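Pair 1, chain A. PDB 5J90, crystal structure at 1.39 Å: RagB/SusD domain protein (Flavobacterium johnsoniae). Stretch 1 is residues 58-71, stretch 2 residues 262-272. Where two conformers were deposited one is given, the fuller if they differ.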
# COMPACT_ATOMS: atom_id res chain seq x y z
N ASP A 58 11.61 20.02 -3.97
CA ASP A 58 12.87 20.65 -3.55
C ASP A 58 12.88 20.93 -2.05
O ASP A 58 13.95 20.99 -1.43
CB ASP A 58 13.13 21.96 -4.29
CG ASP A 58 13.69 21.75 -5.69
OD1 ASP A 58 14.06 20.61 -6.05
OD2 ASP A 58 13.76 22.75 -6.44
N ILE A 59 11.69 21.09 -1.47
CA ILE A 59 11.55 21.37 -0.05
C ILE A 59 11.22 20.10 0.74
O ILE A 59 11.84 19.83 1.77
CB ILE A 59 10.50 22.48 0.18
CG1 ILE A 59 10.98 23.78 -0.48
CG2 ILE A 59 10.23 22.65 1.66
CD1 ILE A 59 10.02 24.95 -0.32
N TRP A 60 10.27 19.30 0.28
CA TRP A 60 9.90 18.08 0.99
C TRP A 60 11.07 17.11 1.12
O TRP A 60 11.16 16.37 2.10
CB TRP A 60 8.72 17.40 0.30
CG TRP A 60 7.45 18.24 0.26
CD1 TRP A 60 7.05 19.19 1.16
CD2 TRP A 60 6.43 18.18 -0.74
NE1 TRP A 60 5.85 19.73 0.77
CE2 TRP A 60 5.45 19.13 -0.39
CE3 TRP A 60 6.26 17.42 -1.91
CZ2 TRP A 60 4.30 19.33 -1.16
CZ3 TRP A 60 5.12 17.62 -2.67
CH2 TRP A 60 4.15 18.57 -2.29
N SER A 61 11.97 17.12 0.13
CA SER A 61 13.16 16.26 0.12
C SER A 61 14.13 16.58 1.24
O SER A 61 15.04 15.80 1.51
CB SER A 61 13.91 16.44 -1.19
OG SER A 61 14.38 17.78 -1.31
N GLY A 62 13.99 17.75 1.86
CA GLY A 62 14.98 18.23 2.80
C GLY A 62 16.15 18.98 2.19
O GLY A 62 17.09 19.35 2.91
N TYR A 63 16.13 19.22 0.88
CA TYR A 63 17.24 19.93 0.23
C TYR A 63 17.24 21.44 0.48
O TYR A 63 18.30 22.04 0.66
CB TYR A 63 17.18 19.71 -1.27
CG TYR A 63 17.78 18.41 -1.77
CD1 TYR A 63 18.37 17.48 -0.89
CD2 TYR A 63 17.79 18.12 -3.12
CE1 TYR A 63 18.94 16.29 -1.38
CE2 TYR A 63 18.36 16.95 -3.61
CZ TYR A 63 18.94 16.04 -2.74
OH TYR A 63 19.50 14.89 -3.26
N MET A 64 16.06 22.05 0.45
CA MET A 64 15.94 23.52 0.46
C MET A 64 14.73 23.93 1.27
O MET A 64 13.85 23.11 1.55
CB MET A 64 15.82 24.03 -0.98
CG MET A 64 17.06 23.76 -1.83
SD MET A 64 16.93 24.19 -3.57
CE MET A 64 16.84 22.55 -4.32
N ALA A 65 14.68 25.20 1.65
CA ALA A 65 13.55 25.72 2.43
C ALA A 65 13.31 27.17 2.09
O ALA A 65 14.25 27.90 1.77
CB ALA A 65 13.81 25.56 3.92
N THR A 66 12.05 27.60 2.15
CA THR A 66 11.73 28.99 1.85
C THR A 66 11.68 29.86 3.12
O THR A 66 11.21 29.42 4.17
CB THR A 66 10.41 29.12 1.08
OG1 THR A 66 10.23 30.49 0.69
CG2 THR A 66 9.23 28.69 1.94
N PRO A 67 12.18 31.11 3.02
CA PRO A 67 12.02 32.08 4.11
C PRO A 67 10.72 32.85 3.99
O PRO A 67 10.42 33.68 4.85
CB PRO A 67 13.18 33.04 3.87
CG PRO A 67 13.30 33.08 2.37
CD PRO A 67 13.02 31.64 1.92
N THR A 68 9.95 32.58 2.94
CA THR A 68 8.78 33.40 2.61
C THR A 68 7.48 32.75 3.06
O THR A 68 7.24 31.57 2.80
CB THR A 68 8.71 33.64 1.09
OG1 THR A 68 9.98 34.14 0.63
CG2 THR A 68 7.60 34.63 0.75
N GLY A 69 6.64 33.53 3.73
CA GLY A 69 5.36 33.04 4.23
C GLY A 69 4.25 33.14 3.20
O GLY A 69 3.25 33.82 3.43
N PHE A 70 4.41 32.47 2.07
CA PHE A 70 3.42 32.51 1.00
C PHE A 70 2.03 32.16 1.51
O PHE A 70 1.88 31.22 2.30
CB PHE A 70 3.77 31.50 -0.09
CG PHE A 70 5.09 31.73 -0.76
CD1 PHE A 70 6.17 30.89 -0.50
CD2 PHE A 70 5.25 32.75 -1.68
CE1 PHE A 70 7.38 31.09 -1.13
CE2 PHE A 70 6.46 32.95 -2.32
CZ PHE A 70 7.53 32.11 -2.04
N GLU A 71 1.03 32.89 1.05
CA GLU A 71 -0.37 32.64 1.41
C GLU A 71 -0.54 32.48 2.92
O GLU A 71 -1.11 31.50 3.40
CB GLU A 71 -0.95 31.45 0.63
CG GLU A 71 -0.86 31.63 -0.89
CD GLU A 71 -1.95 30.90 -1.68
OE1 GLU A 71 -2.86 30.30 -1.07
OE2 GLU A 71 -1.90 30.95 -2.93
N TRP A 262 15.62 36.57 -5.91
CA TRP A 262 14.34 36.72 -5.23
C TRP A 262 14.42 36.41 -3.74
O TRP A 262 13.50 36.76 -2.99
CB TRP A 262 13.28 35.82 -5.85
CG TRP A 262 13.05 36.03 -7.30
CD1 TRP A 262 13.51 37.06 -8.08
CD2 TRP A 262 12.31 35.17 -8.18
NE1 TRP A 262 13.09 36.90 -9.37
CE2 TRP A 262 12.36 35.74 -9.46
CE3 TRP A 262 11.62 33.97 -7.99
CZ2 TRP A 262 11.73 35.16 -10.56
CZ3 TRP A 262 11.00 33.39 -9.09
CH2 TRP A 262 11.06 33.98 -10.35
N LEU A 263 15.48 35.73 -3.32
CA LEU A 263 15.63 35.27 -1.94
C LEU A 263 14.43 34.42 -1.49
O LEU A 263 14.04 34.46 -0.32
CB LEU A 263 15.82 36.46 -0.99
CG LEU A 263 16.94 37.44 -1.32
CD1 LEU A 263 16.99 38.55 -0.27
CD2 LEU A 263 18.29 36.75 -1.44
N ASP A 264 13.86 33.66 -2.42
CA ASP A 264 12.67 32.86 -2.12
C ASP A 264 13.00 31.42 -1.74
O ASP A 264 12.10 30.64 -1.39
CB ASP A 264 11.72 32.86 -3.31
CG ASP A 264 10.68 33.96 -3.24
OD1 ASP A 264 10.53 34.60 -2.17
OD2 ASP A 264 9.99 34.15 -4.27
N ILE A 265 14.26 31.05 -1.83
CA ILE A 265 14.69 29.71 -1.41
C ILE A 265 16.09 29.80 -0.81
O ILE A 265 16.93 30.61 -1.26
CB ILE A 265 14.60 28.67 -2.57
CG1 ILE A 265 14.54 27.23 -2.03
CG2 ILE A 265 15.73 28.82 -3.57
CD1 ILE A 265 13.21 26.89 -1.38
N ARG A 266 16.32 28.99 0.22
CA ARG A 266 17.57 29.01 0.98
C ARG A 266 18.02 27.58 1.28
O ARG A 266 17.27 26.61 1.08
CB ARG A 266 17.37 29.73 2.32
CG ARG A 266 16.85 31.18 2.27
CD ARG A 266 17.95 32.20 1.99
NE ARG A 266 18.26 32.30 0.57
CZ ARG A 266 19.07 33.20 0.03
NH1 ARG A 266 19.67 34.11 0.79
NH2 ARG A 266 19.28 33.19 -1.28
N MET A 267 19.25 27.44 1.76
CA MET A 267 19.71 26.21 2.38
C MET A 267 18.69 25.74 3.42
O MET A 267 18.09 26.56 4.13
CB MET A 267 21.05 26.47 3.07
CG MET A 267 21.69 25.25 3.71
SD MET A 267 23.17 25.78 4.61
CE MET A 267 23.98 24.20 4.85
N SER A 268 18.48 24.43 3.52
CA SER A 268 17.55 23.88 4.51
C SER A 268 18.22 23.52 5.83
O SER A 268 19.44 23.34 5.90
CB SER A 268 16.91 22.60 3.96
OG SER A 268 17.90 21.59 3.90
N ALA A 269 17.41 23.38 6.87
CA ALA A 269 17.90 22.90 8.16
C ALA A 269 18.45 21.48 8.09
O ALA A 269 19.43 21.16 8.75
CB ALA A 269 16.82 23.00 9.21
N ASP A 270 17.83 20.61 7.29
CA ASP A 270 18.36 19.25 7.15
C ASP A 270 19.75 19.25 6.52
O ASP A 270 20.64 18.50 6.95
CB ASP A 270 17.42 18.36 6.33
CG ASP A 270 16.14 18.02 7.06
OD1 ASP A 270 16.20 17.44 8.16
OD2 ASP A 270 15.06 18.33 6.51
N MET A 271 19.93 20.06 5.48
CA MET A 271 21.24 20.17 4.85
C MET A 271 22.28 20.72 5.83
O MET A 271 23.41 20.24 5.85
CB MET A 271 21.16 21.00 3.57
CG MET A 271 20.80 20.20 2.33
SD MET A 271 22.25 19.27 1.81
CE MET A 271 21.53 18.20 0.57
N GLU A 272 21.90 21.70 6.63
CA GLU A 272 22.84 22.22 7.62
C GLU A 272 23.22 21.11 8.61
O GLU A 272 24.40 20.86 8.85
CB GLU A 272 22.28 23.42 8.38
CG GLU A 272 23.32 24.00 9.34
CD GLU A 272 22.80 25.09 10.27
OE1 GLU A 272 21.91 25.87 9.88
OE2 GLU A 272 23.33 25.17 11.40

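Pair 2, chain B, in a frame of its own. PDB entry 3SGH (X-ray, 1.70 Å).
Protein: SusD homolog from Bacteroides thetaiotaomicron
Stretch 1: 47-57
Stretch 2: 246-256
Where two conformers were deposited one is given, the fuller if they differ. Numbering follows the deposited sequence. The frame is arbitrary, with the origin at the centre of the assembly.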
# COMPACT_ATOMS: atom_id res chain seq x y z
N SER B 47 -4.55 -0.01 -7.03
CA SER B 47 -4.51 1.21 -6.26
C SER B 47 -4.51 2.49 -7.08
O SER B 47 -4.49 3.59 -6.48
CB SER B 47 -3.30 1.22 -5.30
OG SER B 47 -3.41 0.19 -4.33
N GLY B 48 -4.50 2.39 -8.41
CA GLY B 48 -4.77 3.56 -9.28
C GLY B 48 -3.64 4.55 -9.49
O GLY B 48 -3.90 5.62 -10.05
N GLN B 49 -2.42 4.22 -9.05
CA GLN B 49 -1.27 5.14 -9.14
C GLN B 49 -0.23 4.77 -10.21
O GLN B 49 0.30 5.64 -10.91
CB GLN B 49 -0.54 5.25 -7.80
CG GLN B 49 -1.39 5.49 -6.60
CD GLN B 49 -0.57 5.86 -5.38
OE1 GLN B 49 0.45 5.27 -5.14
NE2 GLN B 49 -1.03 6.86 -4.62
N VAL B 50 0.00 3.47 -10.36
CA VAL B 50 0.86 2.92 -11.43
C VAL B 50 0.09 1.99 -12.36
O VAL B 50 -0.95 1.40 -11.98
CB VAL B 50 2.06 2.15 -10.83
CG1 VAL B 50 2.68 3.00 -9.67
CG2 VAL B 50 1.61 0.79 -10.27
N THR B 51 0.54 1.92 -13.60
CA THR B 51 -0.02 0.99 -14.59
C THR B 51 1.11 0.12 -15.14
O THR B 51 2.13 0.63 -15.54
CB THR B 51 -0.72 1.74 -15.73
OG1 THR B 51 -1.90 2.35 -15.21
CG2 THR B 51 -1.12 0.78 -16.88
N ALA B 52 0.93 -1.20 -15.11
CA ALA B 52 1.84 -2.13 -15.79
C ALA B 52 1.58 -2.11 -17.31
O ALA B 52 0.48 -2.41 -17.76
CB ALA B 52 1.68 -3.54 -15.19
N THR B 53 2.57 -1.74 -18.11
CA THR B 53 2.34 -1.55 -19.56
C THR B 53 2.59 -2.81 -20.43
O THR B 53 2.54 -2.77 -21.65
CB THR B 53 3.16 -0.35 -20.09
OG1 THR B 53 4.55 -0.58 -19.84
CG2 THR B 53 2.69 0.97 -19.41
N ALA B 54 2.78 -3.94 -19.79
CA ALA B 54 3.22 -5.17 -20.43
C ALA B 54 2.05 -6.14 -20.44
O ALA B 54 1.06 -5.94 -19.69
CB ALA B 54 4.36 -5.79 -19.61
N ASN B 55 2.14 -7.20 -21.26
CA ASN B 55 1.15 -8.27 -21.18
C ASN B 55 1.78 -9.69 -21.07
O ASN B 55 1.07 -10.67 -20.85
CB ASN B 55 0.14 -8.20 -22.32
CG ASN B 55 0.69 -8.64 -23.59
OD1 ASN B 55 0.57 -9.84 -23.96
ND2 ASN B 55 1.28 -7.69 -24.35
N TRP B 56 3.09 -9.78 -21.16
CA TRP B 56 3.83 -11.02 -20.92
C TRP B 56 3.35 -12.17 -21.79
O TRP B 56 3.34 -13.31 -21.35
CB TRP B 56 3.79 -11.42 -19.45
CG TRP B 56 4.27 -10.30 -18.54
CD1 TRP B 56 5.55 -9.98 -18.26
CD2 TRP B 56 3.45 -9.35 -17.87
NE1 TRP B 56 5.59 -8.88 -17.45
CE2 TRP B 56 4.31 -8.48 -17.18
CE3 TRP B 56 2.07 -9.13 -17.79
CZ2 TRP B 56 3.84 -7.44 -16.40
CZ3 TRP B 56 1.60 -8.07 -17.02
CH2 TRP B 56 2.50 -7.22 -16.38
N SER B 57 3.01 -11.84 -23.02
CA SER B 57 2.41 -12.75 -24.00
C SER B 57 1.15 -13.42 -23.52
O SER B 57 0.78 -14.50 -24.04
CB SER B 57 3.41 -13.86 -24.40
OG SER B 57 4.64 -13.32 -24.84
N TRP B 246 12.49 -0.62 -18.71
CA TRP B 246 12.27 -1.77 -19.60
C TRP B 246 11.56 -1.52 -20.94
O TRP B 246 12.09 -1.99 -21.97
CB TRP B 246 11.68 -2.96 -18.84
CG TRP B 246 12.60 -3.58 -17.85
CD1 TRP B 246 13.97 -3.53 -17.84
CD2 TRP B 246 12.23 -4.41 -16.75
NE1 TRP B 246 14.45 -4.24 -16.76
CE2 TRP B 246 13.39 -4.80 -16.10
CE3 TRP B 246 10.99 -4.83 -16.24
CZ2 TRP B 246 13.37 -5.61 -14.98
CZ3 TRP B 246 10.97 -5.63 -15.16
CH2 TRP B 246 12.16 -6.01 -14.52
N PRO B 247 10.43 -0.77 -20.99
CA PRO B 247 9.59 -0.26 -19.87
C PRO B 247 8.45 -1.20 -19.56
O PRO B 247 7.93 -1.82 -20.48
CB PRO B 247 8.99 1.04 -20.45
CG PRO B 247 8.90 0.78 -21.96
CD PRO B 247 10.01 -0.23 -22.29
N GLU B 248 8.05 -1.31 -18.29
CA GLU B 248 6.88 -2.08 -17.92
C GLU B 248 5.99 -1.41 -16.87
O GLU B 248 5.03 -2.02 -16.44
CB GLU B 248 7.26 -3.52 -17.54
CG GLU B 248 7.80 -4.32 -18.76
CD GLU B 248 8.08 -5.78 -18.48
OE1 GLU B 248 7.72 -6.30 -17.40
OE2 GLU B 248 8.65 -6.41 -19.40
N VAL B 249 6.31 -0.17 -16.48
CA VAL B 249 5.46 0.61 -15.59
C VAL B 249 5.44 2.06 -15.97
O VAL B 249 6.47 2.62 -16.36
CB VAL B 249 5.84 0.37 -14.08
CG1 VAL B 249 7.21 1.04 -13.76
CG2 VAL B 249 4.71 0.82 -13.14
N ARG B 250 4.23 2.66 -15.92
CA ARG B 250 4.03 4.07 -16.17
C ARG B 250 3.03 4.62 -15.15
O ARG B 250 2.47 3.89 -14.37
CB ARG B 250 3.55 4.32 -17.61
CG ARG B 250 4.60 4.10 -18.72
CD ARG B 250 5.66 5.15 -18.71
NE ARG B 250 6.72 5.01 -19.68
CZ ARG B 250 7.89 4.39 -19.50
NH1 ARG B 250 8.16 3.73 -18.39
NH2 ARG B 250 8.80 4.39 -20.47
N ALA B 251 2.83 5.93 -15.15
CA ALA B 251 1.82 6.55 -14.31
C ALA B 251 0.42 6.04 -14.74
O ALA B 251 0.14 5.84 -15.91
CB ALA B 251 1.92 8.07 -14.43
N ASN B 252 -0.45 5.88 -13.78
CA ASN B 252 -1.82 5.39 -13.99
C ASN B 252 -2.74 6.57 -14.30
O ASN B 252 -2.68 7.64 -13.69
CB ASN B 252 -2.27 4.63 -12.74
CG ASN B 252 -3.58 3.90 -12.89
OD1 ASN B 252 -4.60 4.48 -13.30
ND2 ASN B 252 -3.60 2.64 -12.48
N ALA B 253 -3.58 6.36 -15.33
CA ALA B 253 -4.59 7.30 -15.75
C ALA B 253 -5.39 7.90 -14.60
O ALA B 253 -5.78 9.06 -14.62
CB ALA B 253 -5.58 6.53 -16.67
N CYS B 254 -5.69 7.05 -13.62
CA CYS B 254 -6.57 7.42 -12.53
C CYS B 254 -5.97 8.52 -11.60
O CYS B 254 -6.52 9.60 -11.53
CB CYS B 254 -6.92 6.17 -11.72
SG CYS B 254 -8.06 6.47 -10.37
N LEU B 255 -4.83 8.27 -10.96
CA LEU B 255 -4.22 9.29 -10.13
C LEU B 255 -3.90 10.57 -10.93
O LEU B 255 -4.16 11.68 -10.46
CB LEU B 255 -2.94 8.78 -9.46
CG LEU B 255 -2.27 9.77 -8.50
CD1 LEU B 255 -3.21 10.14 -7.34
CD2 LEU B 255 -0.90 9.19 -8.00
N VAL B 256 -3.35 10.42 -12.13
CA VAL B 256 -2.98 11.59 -12.95
C VAL B 256 -4.23 12.43 -13.26
O VAL B 256 -4.22 13.66 -13.17
CB VAL B 256 -2.25 11.18 -14.27
CG1 VAL B 256 -1.97 12.41 -15.13
CG2 VAL B 256 -0.93 10.39 -13.93

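What backbone arrangement do the two pairs share? In each, two short segments run antiparallel, and the second then turns into a helix; the central residues superpose with an RMSD of 0.7 Å. The matched residues A:Ala65 and B:Thr51 face A:Arg266 and B:Arg250 as hydrogen-bonded antiparallel pairs. In pair 1, A:Ala65 N donates to A:Arg266 O at 3.0 Å and A:Arg266 N to A:Ala65 O at 2.8 Å; in pair 2, B:Thr51 N to B:Arg250 O and B:Arg250 N to B:Thr51 O both measure 2.9 Å. The arginines also keep their place, each CB lying on the same side as that of its partner.

How does each pair join the helix start to the first segment? A:Ser268 and B:Asn252 match, and both are N-caps whose CB points toward the other stretch. The serine works through one atom: A:Ser268 OG accepts from A:Met271 N at 3.0 Å and donates to A:Gly62 O at 2.6 Å. The longer asparagine divides these roles, B:Asn252 OD1 accepting from B:Cys254 N at 2.8 Å while B:Asn252 ND2 donates to B:Val50 O at 3.0 Å. The glycine carbonyl is therefore free for backbone, and B:Leu255 N reaches B:Gly48 O at 3.0 Å.

Why does a glycine sit opposite the helix start in both? A:Gly62 and B:Gly48 have positive phi, which favours glycine, and the neighbouring stretch leaves little space. An ideal CB on A:Gly62 would lie 3.2 Å from A:Asp270 OD2, and one on B:Gly48 would lie 3.4 Å from B:Cys254 SG, the aspartate and cysteine being matched positions.

How is the apolar packing beside the bridge achieved? A:Met64 matches B:Val50, and A:Ile265 matches B:Val249. A:Met64 CB meets A:Ile265 CG1 at 3.6 Å, much as B:Val50 CB meets B:Val249 CG2 at 3.8 Å. The isoleucine extends further, its CD1 coming within 3.9 Å of A:Ile59 CD1.

What holds the other end together? Pair 2 continues the ladder, with B:Thr53 N donating to B:Glu248 O at 3.0 Å. The matching A:Pro67 has no amide hydrogen to give, and pair 1 relies on side chains: A:Thr66 OG1 donates to A:Asp264 O at 2.8 Å and A:Thr68 OG1 to A:Asp264 OD1 at 2.9 Å. At the position of A:Thr68, B:Ala54 offers only a methyl group, and its CB packs 3.8 Å from B:Glu248 CG. The glutamate carboxylate instead takes a weak bond from the indole, B:Trp56 NE1 to B:Glu248 OE1 at 3.3 Å.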